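Local coordinates for protein delta-aminolevulinic acid dehydratase (PDB 3OBK) that catalyses the condensation of two 5-aminolevulinic acid molecules into porphobilinogen, the pyrrole building block of haem and other tetrapyrroles, at residues L46-F51 and L76-E81; P62-Q67 and A330-K335; E107-D112 and V162-K167; L131-A136 and I170-A175. All blocks are in the same frame, centred on the assembly; numbering follows the deposited sequence.

In the fold
All four contacts belong to one TIM barrel, and three of them reach its central sheet. Interactions 1 and 2 lie with centres 10 Å apart, on the neighbouring strands 46-53 and 328-331, where the first and last barrel strands close the ring; their segments alternate along the chain, and Lys335 of interaction 2 salt-bridges Glu78 of interaction 1. Interactions 3 and 4, centres 9 Å apart, share helix 158-175 and also alternate; both are nested within the long loop that interaction 2 closes. Interaction 1 meets interaction 4 where Ile47 packs on Leu132. Interactions 2 and 4 each supply residues to the porphobilinogen pocket, Tyr332 from the former, Asp134 and Ala136 from the latter.

Interaction 1 of 4, residues L46-F51 and L76-E81; sequences LIYPLF and LKEVGE
Leu50 spreads its two methyls over two helix residues, CD1 reaching CG2 of Val79 at 3.8 Å and CD2 reaching CG of Glu78 at the same distance. This is the strand-helix layer of a TIM barrel: strand 46-51 and helix 76-81 run antiparallel at 169°, with their axes 10.3 Å apart. CD2 of Leu50 also lies over one face of the Tyr48 ring, 3.5 Å above the ring plane and displaced toward the rim. Tyr48 takes the polar end of the glutamate. CG of Tyr48 stands anti to the backbone N (chi1 -172°), which carries the ring out toward the helix, and OH donates to OE2 of Glu78 at 2.9 Å. The bond is not flat: the hydroxyl approaches OE2 from above the carboxylate, 43° out of its plane, although OE2 itself sits at the ring edge in the ring plane. From CG of Glu78, packed on the leucine, a bend at chi2 swings the carboxylate toward the phenol. Lys335 is the stronger partner, salt-bridging both Glu78 and Glu81, and OE2 of Glu78 therefore receives NZ of Lys335 as well as OH of Tyr48.

Interaction 2 of 4, residues P62-Q67 and A330-K335; sequences PSMPGQ and ATYYAK. With PBG (3-[5-(aminomethyl)-4-(carboxymethyl)-1H-pyrrol-3-yl]propanoic acid), chain L; EDO (1,2-ethanediol), chain O.
Met64 sets its terminal methyl squarely on the ring of Tyr332. CE is 3.6 Å from the ring centroid and only 3° off the normal, and it is almost equally far from all six ring carbons, the signature of a centred CH-pi contact. The sulfur stands farther back over the same face, which makes this a Met-aromatic contact as well. It forms at the closing seam of the TIM barrel, where the loop 62-67 leans over the C-terminal end of strand 328-331 beside the product site. A bend at chi3 of Met64 (58°) turns the methyl down onto the ring.

Tyr332 is held at its edge by the product: OH donates to the propionate oxygen O3A of PBG at 2.6 Å, with O3A in the ring plane. Tyr290 hydrogen-bonds the same hydroxyl, while Ser293 and Arg223 are among the residues that bind PBG directly. Pro49 and Phe222 also pack against Tyr332.

Farther out, Gln67 lies near the tyrosine backbone, but NE2 of Gln67 and O of Tyr332, 3.5 Å apart, are too poorly angled to bond; that amide nitrogen is hydrogen-bonded to Tyr296. Two turns fix the backbones. Met64 to Gln67 form a type II turn with Gly66 at a positive phi of 92°, and Thr331 to Ala334 form a type I turn leading into helix 334-346. Within the latter, OG1 of Thr331 accepts from N of Tyr333 at 3.1 Å, an ST turn.

Interaction 3 of 4, residues E107-D112 and V162-K167; sequences ESYNPD and VHQLCK
Tyr109 leaves the loop 107-112 and lays its whole side chain along Lys167 of helix 158-175. Its CB begins the contact at the helix backbone, 3.7 Å from C of Lys167. CG and CD2 come next, with CD2 3.6 Å from CB of the lysine. Over the ring centre stands CD of Lys167, 3.7 Å from the centroid and 13° off the normal, a CH-pi contact made by a chain that is extended beyond CG and points the same way as the ring. Chi1 of Tyr109 (50°) places CG between the backbone N and the carbonyl carbon, which swings the ring over to Lys167. The ring edge meets a second residue: NE2 of Gln164 lies in the ring plane, 3.5 Å from CE2, and the amide is turned 84° from the ring. That nitrogen has its hydrogen-bond partner outside the contact, at O of Met104, so its place beside the ring is held from an earlier point of the same loop. At the tip, NZ of Lys167 gives a weak, 3.4 Å hydrogen bond to OH of Tyr109.

The loop is braced internally by an Asx turn, OD1 of Asn110 accepting from N of Asp112, and by ND2 of Asn110 bonding OE1 of Glu107. With only one long bond joining the side chains, the chemistry implies that this barrel-periphery contact rests mainly on lysine methylenes against an aromatic face.

Interaction 4 of 4, residues L131-A136 and I170-A175; sequences LLADVA and ITLARA
Ala133 is the first residue of strand 131-135 to touch the helix, its CB 3.5 Å from CD1 of Leu172. The two backbones come nearest here, with CA atoms 7.0 Å apart, a close approach that goes with the small alanine side chain. Next in sequence, CB of Asp134 points away from the helix, yet the residue contributes its backbone: O of Asp134 lies 3.4 Å from the same CD1. In the product pocket, OD1 of Asp134 bonds OG of Ser183 and makes a weak hydrogen bond to the pyrrole nitrogen of porphobilinogen. Val135 completes the set more loosely, CG2 standing 4.1 Å from CD1, as the valine and leucine side chains pass alongside with reversed directions. One methyl thus collects three consecutive strand residues. Chi1 of Leu172 (-66°) puts CG anti to the carbonyl carbon, and a nearly straight chi2 of 179° extends CD1 toward the strand.

Strand 131-135 and helix segment 170-175 run antiparallel at 166° with axes 9.6 Å apart, as expected for a helix packed outside a TIM barrel strand. Helix 114-125 flanks the site, with Leu115 touching Leu172, and strand 130-135 lies in the sheet between its parallel neighbours 89-95 and 179-182.

Interaction 1 of 4, residues L46-F51 and L76-E81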
loop_
_atom_site.group_PDB
_atom_site.type_symbol
_atom_site.label_atom_id
_atom_site.label_comp_id
_atom_site.label_asym_id
_atom_site.label_seq_id
_atom_site.Cartn_x
_atom_site.Cartn_y
_atom_site.Cartn_z
ATOM N N LEU A 46 6.965 31.239 6.692
ATOM C CA LEU A 46 7.614 31.865 5.539
ATOM C C LEU A 46 9.093 32.181 5.826
ATOM O O LEU A 46 9.447 32.615 6.925
ATOM C CB LEU A 46 6.879 33.147 5.136
ATOM C CG LEU A 46 5.355 33.036 4.939
ATOM C CD1 LEU A 46 4.719 34.370 4.549
ATOM C CD2 LEU A 46 4.963 31.893 3.925
ATOM N N ILE A 47 9.934 31.936 4.820
ATOM C CA ILE A 47 11.342 32.261 4.833
ATOM C C ILE A 47 11.553 33.418 3.852
ATOM O O ILE A 47 11.112 33.353 2.694
ATOM C CB ILE A 47 12.193 31.051 4.380
ATOM C CG1 ILE A 47 11.885 29.808 5.217
ATOM C CG2 ILE A 47 13.610 31.348 4.511
ATOM C CD1 ILE A 47 12.515 28.557 4.707
ATOM N N TYR A 48 12.241 34.465 4.291
ATOM C CA TYR A 48 12.413 35.658 3.474
ATOM C C TYR A 48 13.844 35.724 2.948
ATOM O O TYR A 48 14.792 35.827 3.733
ATOM C CB TYR A 48 12.103 36.895 4.334
ATOM C CG TYR A 48 12.040 38.236 3.623
ATOM C CD1 TYR A 48 11.676 38.324 2.293
ATOM C CD2 TYR A 48 12.289 39.421 4.307
ATOM C CE1 TYR A 48 11.590 39.542 1.648
ATOM C CE2 TYR A 48 12.188 40.672 3.669
ATOM C CZ TYR A 48 11.838 40.708 2.328
ATOM O OH TYR A 48 11.754 41.873 1.619
ATOM N N PRO A 49 14.019 35.657 1.623
ATOM C CA PRO A 49 15.376 35.662 1.108
ATOM C C PRO A 49 15.848 37.046 0.668
ATOM O O PRO A 49 15.139 37.726 -0.071
ATOM C CB PRO A 49 15.310 34.693 -0.095
ATOM C CG PRO A 49 13.891 34.235 -0.205
ATOM C CD PRO A 49 13.084 35.268 0.564
ATOM N N LEU A 50 17.038 37.434 1.131
ATOM C CA LEU A 50 17.565 38.774 0.888
ATOM C C LEU A 50 18.967 38.747 0.291
ATOM O O LEU A 50 19.705 37.755 0.408
ATOM C CB LEU A 50 17.598 39.585 2.177
ATOM C CG LEU A 50 16.244 39.775 2.877
ATOM C CD1 LEU A 50 16.441 40.236 4.296
ATOM C CD2 LEU A 50 15.359 40.749 2.057
ATOM N N PHE A 51 19.294 39.859 -0.362
ATOM C CA PHE A 51 20.556 40.044 -1.025
ATOM C C PHE A 51 21.279 41.182 -0.375
ATOM O O PHE A 51 20.690 42.261 -0.170
ATOM C CB PHE A 51 20.326 40.417 -2.482
ATOM C CG PHE A 51 19.590 39.387 -3.245
ATOM C CD1 PHE A 51 20.253 38.269 -3.735
ATOM C CD2 PHE A 51 18.229 39.501 -3.447
ATOM C CE1 PHE A 51 19.551 37.300 -4.436
ATOM C CE2 PHE A 51 17.541 38.541 -4.143
ATOM C CZ PHE A 51 18.191 37.442 -4.634
ATOM N N LEU A 76 19.997 45.161 7.880
ATOM C CA LEU A 76 19.478 45.208 9.230
ATOM C C LEU A 76 18.102 45.882 9.263
ATOM O O LEU A 76 17.217 45.390 9.932
ATOM C CB LEU A 76 20.441 45.914 10.168
ATOM C CG LEU A 76 21.925 45.493 10.213
ATOM C CD1 LEU A 76 22.580 46.054 11.472
ATOM C CD2 LEU A 76 22.186 43.979 10.126
ATOM N N LYS A 77 17.909 46.984 8.538
ATOM C CA LYS A 77 16.584 47.626 8.529
ATOM C C LYS A 77 15.533 46.656 8.019
ATOM O O LYS A 77 14.430 46.579 8.558
ATOM C CB LYS A 77 16.535 48.942 7.703
ATOM N N GLU A 78 15.882 45.915 6.979
ATOM C CA GLU A 78 14.910 45.076 6.302
ATOM C C GLU A 78 14.551 43.834 7.130
ATOM O O GLU A 78 13.382 43.487 7.238
ATOM C CB GLU A 78 15.426 44.687 4.911
ATOM C CG GLU A 78 14.432 43.893 4.046
ATOM C CD GLU A 78 13.300 44.740 3.528
ATOM O OE1 GLU A 78 13.513 45.944 3.293
ATOM O OE2 GLU A 78 12.184 44.204 3.322
ATOM N N VAL A 79 15.553 43.174 7.703
ATOM C CA VAL A 79 15.288 42.074 8.609
ATOM C C VAL A 79 14.380 42.506 9.762
ATOM O O VAL A 79 13.416 41.804 10.124
ATOM C CB VAL A 79 16.581 41.436 9.111
ATOM C CG1 VAL A 79 16.324 40.535 10.330
ATOM C CG2 VAL A 79 17.227 40.642 7.972
ATOM N N GLY A 80 14.675 43.673 10.315
ATOM C CA GLY A 80 13.870 44.263 11.367
ATOM C C GLY A 80 12.401 44.498 11.026
ATOM O O GLY A 80 11.548 44.265 11.862
ATOM N N GLU A 81 12.116 44.999 9.819
ATOM C CA GLU A 81 10.732 45.220 9.395
ATOM C C GLU A 81 9.993 43.863 9.219
ATOM O O GLU A 81 8.842 43.704 9.622
ATOM C CB GLU A 81 10.679 46.018 8.088
ATOM C CG GLU A 81 9.247 46.360 7.677
ATOM C CD GLU A 81 9.092 46.963 6.283
ATOM O OE1 GLU A 81 10.103 47.251 5.639
ATOM O OE2 GLU A 81 7.937 47.162 5.839
#

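Interaction 2 of 4, residues P62-Q67 and A330-K335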
loop_
_atom_site.group_PDB
_atom_site.type_symbol
_atom_site.label_atom_id
_atom_site.label_comp_id
_atom_site.label_asym_id
_atom_site.label_seq_id
_atom_site.Cartn_x
_atom_site.Cartn_y
_atom_site.Cartn_z
ATOM N N PRO A 62 16.444 45.245 -11.076
ATOM C CA PRO A 62 15.339 45.583 -11.970
ATOM C C PRO A 62 14.453 44.397 -12.330
ATOM O O PRO A 62 13.251 44.578 -12.457
ATOM C CB PRO A 62 16.048 46.138 -13.218
ATOM C CG PRO A 62 17.379 46.607 -12.730
ATOM C CD PRO A 62 17.756 45.689 -11.591
ATOM N N SER A 63 15.029 43.205 -12.507
ATOM C CA SER A 63 14.232 42.031 -12.851
ATOM C C SER A 63 13.573 41.311 -11.639
ATOM O O SER A 63 12.968 40.234 -11.799
ATOM C CB SER A 63 15.068 41.067 -13.666
ATOM O OG SER A 63 16.258 40.767 -12.988
ATOM N N MET A 64 13.681 41.900 -10.445
ATOM C CA MET A 64 12.915 41.472 -9.268
ATOM C C MET A 64 12.340 42.705 -8.554
ATOM O O MET A 64 12.774 43.062 -7.468
ATOM C CB MET A 64 13.812 40.720 -8.309
ATOM C CG MET A 64 14.509 39.557 -8.923
ATOM S SD MET A 64 15.430 38.624 -7.690
ATOM C CE MET A 64 14.158 38.176 -6.520
ATOM N N PRO A 65 11.357 43.367 -9.174
ATOM C CA PRO A 65 10.883 44.679 -8.722
ATOM C C PRO A 65 10.412 44.652 -7.279
ATOM O O PRO A 65 9.703 43.711 -6.892
ATOM C CB PRO A 65 9.686 44.957 -9.654
ATOM C CG PRO A 65 9.859 44.022 -10.817
ATOM C CD PRO A 65 10.513 42.821 -10.253
ATOM N N GLY A 66 10.793 45.666 -6.503
ATOM C CA GLY A 66 10.574 45.673 -5.066
ATOM C C GLY A 66 11.735 45.122 -4.231
ATOM O O GLY A 66 11.856 45.484 -3.059
ATOM N N GLN A 67 12.574 44.250 -4.810
ATOM C CA GLN A 67 13.749 43.692 -4.124
ATOM C C GLN A 67 15.046 44.382 -4.537
ATOM O O GLN A 67 15.211 44.771 -5.690
ATOM C CB GLN A 67 13.912 42.209 -4.432
ATOM C CG GLN A 67 12.697 41.347 -4.166
ATOM C CD GLN A 67 12.176 41.518 -2.764
ATOM O OE1 GLN A 67 12.922 41.348 -1.786
ATOM N NE2 GLN A 67 10.894 41.855 -2.651
ATOM N N ALA A 330 10.127 29.406 1.082
ATOM C CA ALA A 330 11.040 30.530 0.897
ATOM C C ALA A 330 10.427 31.412 -0.194
ATOM O O ALA A 330 10.165 30.931 -1.295
ATOM C CB ALA A 330 12.428 30.050 0.504
ATOM N N THR A 331 10.155 32.682 0.088
ATOM C CA THR A 331 9.520 33.514 -0.938
ATOM C C THR A 331 9.881 34.964 -0.798
ATOM O O THR A 331 9.879 35.468 0.298
ATOM C CB THR A 331 7.962 33.354 -0.949
ATOM O OG1 THR A 331 7.377 34.300 -1.856
ATOM C CG2 THR A 331 7.388 33.542 0.438
ATOM N N TYR A 332 10.158 35.640 -1.920
ATOM C CA TYR A 332 10.489 37.068 -1.907
ATOM C C TYR A 332 9.259 37.902 -1.519
ATOM O O TYR A 332 9.396 39.078 -1.158
ATOM C CB TYR A 332 11.111 37.503 -3.248
ATOM C CG TYR A 332 12.354 36.711 -3.565
ATOM C CD1 TYR A 332 13.551 36.986 -2.943
ATOM C CD2 TYR A 332 12.310 35.638 -4.445
ATOM C CE1 TYR A 332 14.667 36.258 -3.212
ATOM C CE2 TYR A 332 13.420 34.893 -4.730
ATOM C CZ TYR A 332 14.616 35.194 -4.107
ATOM O OH TYR A 332 15.745 34.431 -4.375
ATOM N N TYR A 333 8.074 37.295 -1.535
ATOM C CA TYR A 333 6.855 37.945 -0.993
ATOM C C TYR A 333 6.625 37.735 0.517
ATOM O O TYR A 333 5.574 38.082 1.031
ATOM C CB TYR A 333 5.606 37.436 -1.733
ATOM C CG TYR A 333 5.284 38.178 -2.988
ATOM C CD1 TYR A 333 4.805 39.482 -2.954
ATOM C CD2 TYR A 333 5.419 37.577 -4.212
ATOM C CE1 TYR A 333 4.489 40.158 -4.134
ATOM C CE2 TYR A 333 5.117 38.253 -5.397
ATOM C CZ TYR A 333 4.652 39.524 -5.356
ATOM O OH TYR A 333 4.359 40.148 -6.552
ATOM N N ALA A 334 7.599 37.189 1.235
ATOM C CA ALA A 334 7.376 36.797 2.628
ATOM C C ALA A 334 6.994 37.991 3.460
ATOM O O ALA A 334 5.979 37.971 4.144
ATOM C CB ALA A 334 8.590 36.144 3.195
ATOM N N LYS A 335 7.780 39.058 3.372
ATOM C CA LYS A 335 7.465 40.249 4.155
ATOM C C LYS A 335 6.105 40.791 3.766
ATOM O O LYS A 335 5.293 41.180 4.611
ATOM C CB LYS A 335 8.527 41.327 3.980
ATOM C CG LYS A 335 8.259 42.576 4.823
ATOM C CD LYS A 335 9.261 43.690 4.576
ATOM C CE LYS A 335 8.908 44.589 3.363
ATOM N NZ LYS A 335 10.016 45.525 2.948
HETATM C CHA PBG L . 22.892 29.093 -6.199
HETATM C C1A PBG L . 21.468 29.519 -6.061
HETATM C C2A PBG L . 20.590 29.818 -7.099
HETATM C C3A PBG L . 19.391 30.156 -6.498
HETATM C C4A PBG L . 19.547 29.968 -5.137
HETATM N NA PBG L . 20.816 29.611 -4.893
HETATM C C5A PBG L . 20.884 29.950 -8.574
HETATM C C6A PBG L . 21.206 28.718 -9.301
HETATM O O1A PBG L . 21.572 27.730 -8.610
HETATM O O2A PBG L . 21.195 28.706 -10.553
HETATM C C7A PBG L . 18.181 30.628 -7.206
HETATM C C8A PBG L . 17.106 31.222 -6.375
HETATM C C9A PBG L . 16.037 31.969 -7.057
HETATM O O3A PBG L . 15.409 32.788 -6.392
HETATM O O4A PBG L . 15.923 32.032 -8.291
HETATM N N1 PBG L . 23.245 27.774 -5.784
HETATM C C1 EDO O . 13.711 45.693 0.026
HETATM O O1 EDO O . 13.656 46.482 -1.189
HETATM C C2 EDO O . 14.053 44.214 -0.222
HETATM O O2 EDO O . 15.368 44.015 -0.789
#

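Interaction 3 of 4, residues E107-D112 and V162-K167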
loop_
_atom_site.group_PDB
_atom_site.type_symbol
_atom_site.label_atom_id
_atom_site.label_comp_id
_atom_site.label_asym_id
_atom_site.label_seq_id
_atom_site.Cartn_x
_atom_site.Cartn_y
_atom_site.Cartn_z
ATOM N N GLU A 107 36.930 32.732 -1.848
ATOM C CA GLU A 107 36.251 33.763 -1.056
ATOM C C GLU A 107 35.034 33.200 -0.289
ATOM O O GLU A 107 34.593 33.791 0.687
ATOM C CB GLU A 107 35.860 34.936 -1.964
ATOM C CG GLU A 107 35.173 36.140 -1.286
ATOM C CD GLU A 107 35.959 36.836 -0.151
ATOM O OE1 GLU A 107 37.220 36.757 -0.092
ATOM O OE2 GLU A 107 35.266 37.478 0.692
ATOM N N SER A 108 34.511 32.053 -0.722
ATOM C CA SER A 108 33.379 31.395 -0.061
ATOM C C SER A 108 33.626 31.024 1.406
ATOM O O SER A 108 32.690 31.041 2.215
ATOM C CB SER A 108 32.953 30.142 -0.836
ATOM O OG SER A 108 33.948 29.141 -0.828
ATOM N N TYR A 109 34.874 30.697 1.742
ATOM C CA TYR A 109 35.231 30.381 3.105
ATOM C C TYR A 109 36.135 31.422 3.744
ATOM O O TYR A 109 36.827 31.120 4.702
ATOM C CB TYR A 109 35.846 28.984 3.210
ATOM C CG TYR A 109 36.968 28.669 2.246
ATOM C CD1 TYR A 109 38.282 28.999 2.542
ATOM C CD2 TYR A 109 36.717 27.995 1.060
ATOM C CE1 TYR A 109 39.320 28.688 1.668
ATOM C CE2 TYR A 109 37.746 27.678 0.176
ATOM C CZ TYR A 109 39.039 28.031 0.490
ATOM O OH TYR A 109 40.047 27.734 -0.389
ATOM N N ASN A 110 36.086 32.657 3.260
ATOM C CA ASN A 110 36.799 33.769 3.882
ATOM C C ASN A 110 36.018 34.291 5.085
ATOM O O ASN A 110 34.983 34.902 4.914
ATOM C CB ASN A 110 37.005 34.883 2.855
ATOM C CG ASN A 110 37.660 36.129 3.449
ATOM O OD1 ASN A 110 38.047 36.147 4.623
ATOM N ND2 ASN A 110 37.763 37.187 2.637
ATOM N N PRO A 111 36.528 34.097 6.308
ATOM C CA PRO A 111 35.751 34.464 7.502
ATOM C C PRO A 111 35.549 35.964 7.731
ATOM O O PRO A 111 34.789 36.357 8.630
ATOM C CB PRO A 111 36.548 33.851 8.662
ATOM C CG PRO A 111 37.835 33.426 8.123
ATOM C CD PRO A 111 37.894 33.668 6.653
ATOM N N ASP A 112 36.225 36.787 6.936
ATOM C CA ASP A 112 36.016 38.230 6.949
ATOM C C ASP A 112 35.284 38.717 5.715
ATOM O O ASP A 112 35.236 39.907 5.460
ATOM C CB ASP A 112 37.366 38.942 7.040
ATOM C CG ASP A 112 38.137 38.558 8.289
ATOM O OD1 ASP A 112 37.512 38.494 9.392
ATOM O OD2 ASP A 112 39.374 38.343 8.168
ATOM N N VAL A 162 32.990 19.387 -3.220
ATOM C CA VAL A 162 32.496 19.096 -1.874
ATOM C C VAL A 162 33.478 19.606 -0.802
ATOM O O VAL A 162 33.075 20.209 0.197
ATOM C CB VAL A 162 32.166 17.585 -1.689
ATOM C CG1 VAL A 162 31.820 17.254 -0.221
ATOM C CG2 VAL A 162 31.003 17.204 -2.603
ATOM N N HIS A 163 34.772 19.406 -1.033
ATOM C CA HIS A 163 35.787 19.882 -0.085
ATOM C C HIS A 163 35.646 21.396 0.162
ATOM O O HIS A 163 35.658 21.832 1.320
ATOM C CB HIS A 163 37.179 19.533 -0.600
ATOM C CG HIS A 163 38.283 19.718 0.405
ATOM N ND1 HIS A 163 38.083 19.662 1.776
ATOM C CD2 HIS A 163 39.615 19.899 0.225
ATOM C CE1 HIS A 163 39.243 19.820 2.393
ATOM N NE2 HIS A 163 40.188 19.950 1.476
ATOM N N GLN A 164 35.484 22.169 -0.920
ATOM C CA GLN A 164 35.235 23.611 -0.824
ATOM C C GLN A 164 33.957 23.920 -0.059
ATOM O O GLN A 164 33.929 24.825 0.784
ATOM C CB GLN A 164 35.135 24.268 -2.206
ATOM C CG GLN A 164 36.374 24.209 -3.111
ATOM C CD GLN A 164 37.634 24.743 -2.458
ATOM O OE1 GLN A 164 38.222 24.079 -1.633
ATOM N NE2 GLN A 164 38.055 25.939 -2.841
ATOM N N LEU A 165 32.888 23.182 -0.348
ATOM C CA LEU A 165 31.608 23.433 0.328
ATOM C C LEU A 165 31.680 23.116 1.822
ATOM O O LEU A 165 30.997 23.773 2.638
ATOM C CB LEU A 165 30.497 22.604 -0.291
ATOM C CG LEU A 165 30.205 22.820 -1.761
ATOM C CD1 LEU A 165 29.176 21.798 -2.229
ATOM C CD2 LEU A 165 29.754 24.231 -1.991
ATOM N N CYS A 166 32.496 22.120 2.184
ATOM C CA CYS A 166 32.739 21.827 3.588
ATOM C C CYS A 166 33.412 23.007 4.275
ATOM O O CYS A 166 33.049 23.363 5.406
ATOM C CB CYS A 166 33.551 20.554 3.774
ATOM S SG CYS A 166 32.604 19.042 3.353
ATOM N N LYS A 167 34.348 23.649 3.592
ATOM C CA LYS A 167 35.012 24.793 4.193
ATOM C C LYS A 167 34.026 25.923 4.330
ATOM O O LYS A 167 33.972 26.552 5.361
ATOM C CB LYS A 167 36.210 25.263 3.368
ATOM C CG LYS A 167 37.413 24.332 3.388
ATOM C CD LYS A 167 38.370 24.823 2.330
ATOM C CE LYS A 167 39.675 24.091 2.292
ATOM N NZ LYS A 167 40.663 24.956 1.547
#

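Interaction 4 of 4, residues L131-A136 and I170-A175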
loop_
_atom_site.group_PDB
_atom_site.type_symbol
_atom_site.label_atom_id
_atom_site.label_comp_id
_atom_site.label_asym_id
_atom_site.label_seq_id
_atom_site.Cartn_x
_atom_site.Cartn_y
_atom_site.Cartn_z
ATOM N N LEU A 131 18.838 32.482 10.869
ATOM C CA LEU A 131 19.577 32.740 9.624
ATOM C C LEU A 131 19.944 31.470 8.874
ATOM O O LEU A 131 20.470 30.538 9.440
ATOM C CB LEU A 131 20.844 33.542 9.904
ATOM C CG LEU A 131 20.663 34.838 10.688
ATOM C CD1 LEU A 131 22.005 35.566 10.842
ATOM C CD2 LEU A 131 19.593 35.740 10.041
ATOM N N LEU A 132 19.647 31.456 7.581
ATOM C CA LEU A 132 19.928 30.322 6.711
ATOM C C LEU A 132 20.843 30.848 5.615
ATOM O O LEU A 132 20.455 31.729 4.870
ATOM C CB LEU A 132 18.629 29.801 6.074
ATOM C CG LEU A 132 17.527 29.084 6.869
ATOM C CD1 LEU A 132 17.159 29.869 8.154
ATOM C CD2 LEU A 132 16.257 28.858 5.967
ATOM N N ALA A 133 22.060 30.318 5.530
ATOM C CA ALA A 133 23.056 30.794 4.564
ATOM C C ALA A 133 23.178 29.757 3.465
ATOM O O ALA A 133 23.229 28.573 3.745
ATOM C CB ALA A 133 24.379 30.992 5.236
ATOM N N ASP A 134 23.232 30.189 2.214
ATOM C CA ASP A 134 23.396 29.265 1.119
ATOM C C ASP A 134 24.815 28.667 1.151
ATOM O O ASP A 134 25.750 29.303 1.655
ATOM C CB ASP A 134 23.143 30.006 -0.187
ATOM C CG ASP A 134 23.091 29.092 -1.378
ATOM O OD1 ASP A 134 21.961 28.704 -1.801
ATOM O OD2 ASP A 134 24.191 28.764 -1.895
ATOM N N VAL A 135 24.950 27.430 0.653
ATOM C CA VAL A 135 26.256 26.807 0.419
ATOM C C VAL A 135 26.320 26.398 -1.046
ATOM O O VAL A 135 25.460 25.682 -1.547
ATOM C CB VAL A 135 26.523 25.618 1.353
ATOM C CG1 VAL A 135 27.810 24.862 0.950
ATOM C CG2 VAL A 135 26.583 26.102 2.810
ATOM N N ALA A 136 27.339 26.888 -1.729
ATOM C CA ALA A 136 27.446 26.803 -3.182
ATOM C C ALA A 136 28.438 27.855 -3.610
ATOM O O ALA A 136 28.563 28.916 -2.977
ATOM C CB ALA A 136 26.110 27.016 -3.882
ATOM N N ILE A 170 31.579 25.409 7.219
ATOM C CA ILE A 170 32.187 25.629 8.532
ATOM C C ILE A 170 32.292 27.159 8.826
ATOM O O ILE A 170 31.862 27.624 9.873
ATOM C CB ILE A 170 33.563 24.882 8.680
ATOM C CG1 ILE A 170 33.333 23.375 8.942
ATOM C CG2 ILE A 170 34.374 25.448 9.825
ATOM C CD1 ILE A 170 34.541 22.465 8.685
ATOM N N THR A 171 32.798 27.927 7.879
ATOM C CA THR A 171 32.882 29.359 8.023
ATOM C C THR A 171 31.551 30.018 8.387
ATOM O O THR A 171 31.503 30.900 9.253
ATOM C CB THR A 171 33.415 30.010 6.728
ATOM O OG1 THR A 171 34.677 29.422 6.380
ATOM C CG2 THR A 171 33.627 31.470 6.936
ATOM N N LEU A 172 30.474 29.602 7.731
ATOM C CA LEU A 172 29.139 30.173 7.961
ATOM C C LEU A 172 28.551 29.754 9.307
ATOM O O LEU A 172 27.995 30.577 10.049
ATOM C CB LEU A 172 28.219 29.732 6.840
ATOM C CG LEU A 172 28.556 30.264 5.439
ATOM C CD1 LEU A 172 27.540 29.689 4.466
ATOM C CD2 LEU A 172 28.571 31.795 5.376
ATOM N N ALA A 173 28.708 28.472 9.627
ATOM C CA ALA A 173 28.347 27.953 10.929
ATOM C C ALA A 173 29.093 28.746 11.998
ATOM O O ALA A 173 28.480 29.267 12.945
ATOM C CB ALA A 173 28.693 26.483 11.035
ATOM N N ARG A 174 30.412 28.864 11.835
ATOM C CA ARG A 174 31.206 29.553 12.856
ATOM C C ARG A 174 30.773 31.014 12.999
ATOM O O ARG A 174 30.834 31.553 14.098
ATOM C CB ARG A 174 32.717 29.478 12.576
ATOM C CG ARG A 174 33.422 28.269 13.136
ATOM C CD ARG A 174 34.853 28.272 12.633
ATOM N NE ARG A 174 35.616 27.051 12.924
ATOM C CZ ARG A 174 36.727 26.672 12.269
ATOM N NH1 ARG A 174 37.214 27.388 11.249
ATOM N NH2 ARG A 174 37.353 25.546 12.616
ATOM N N ALA A 175 30.346 31.633 11.889
ATOM C CA ALA A 175 29.910 33.047 11.905
ATOM C C ALA A 175 28.624 33.260 12.672
ATOM O O ALA A 175 28.344 34.369 13.095
ATOM C CB ALA A 175 29.773 33.619 10.472
#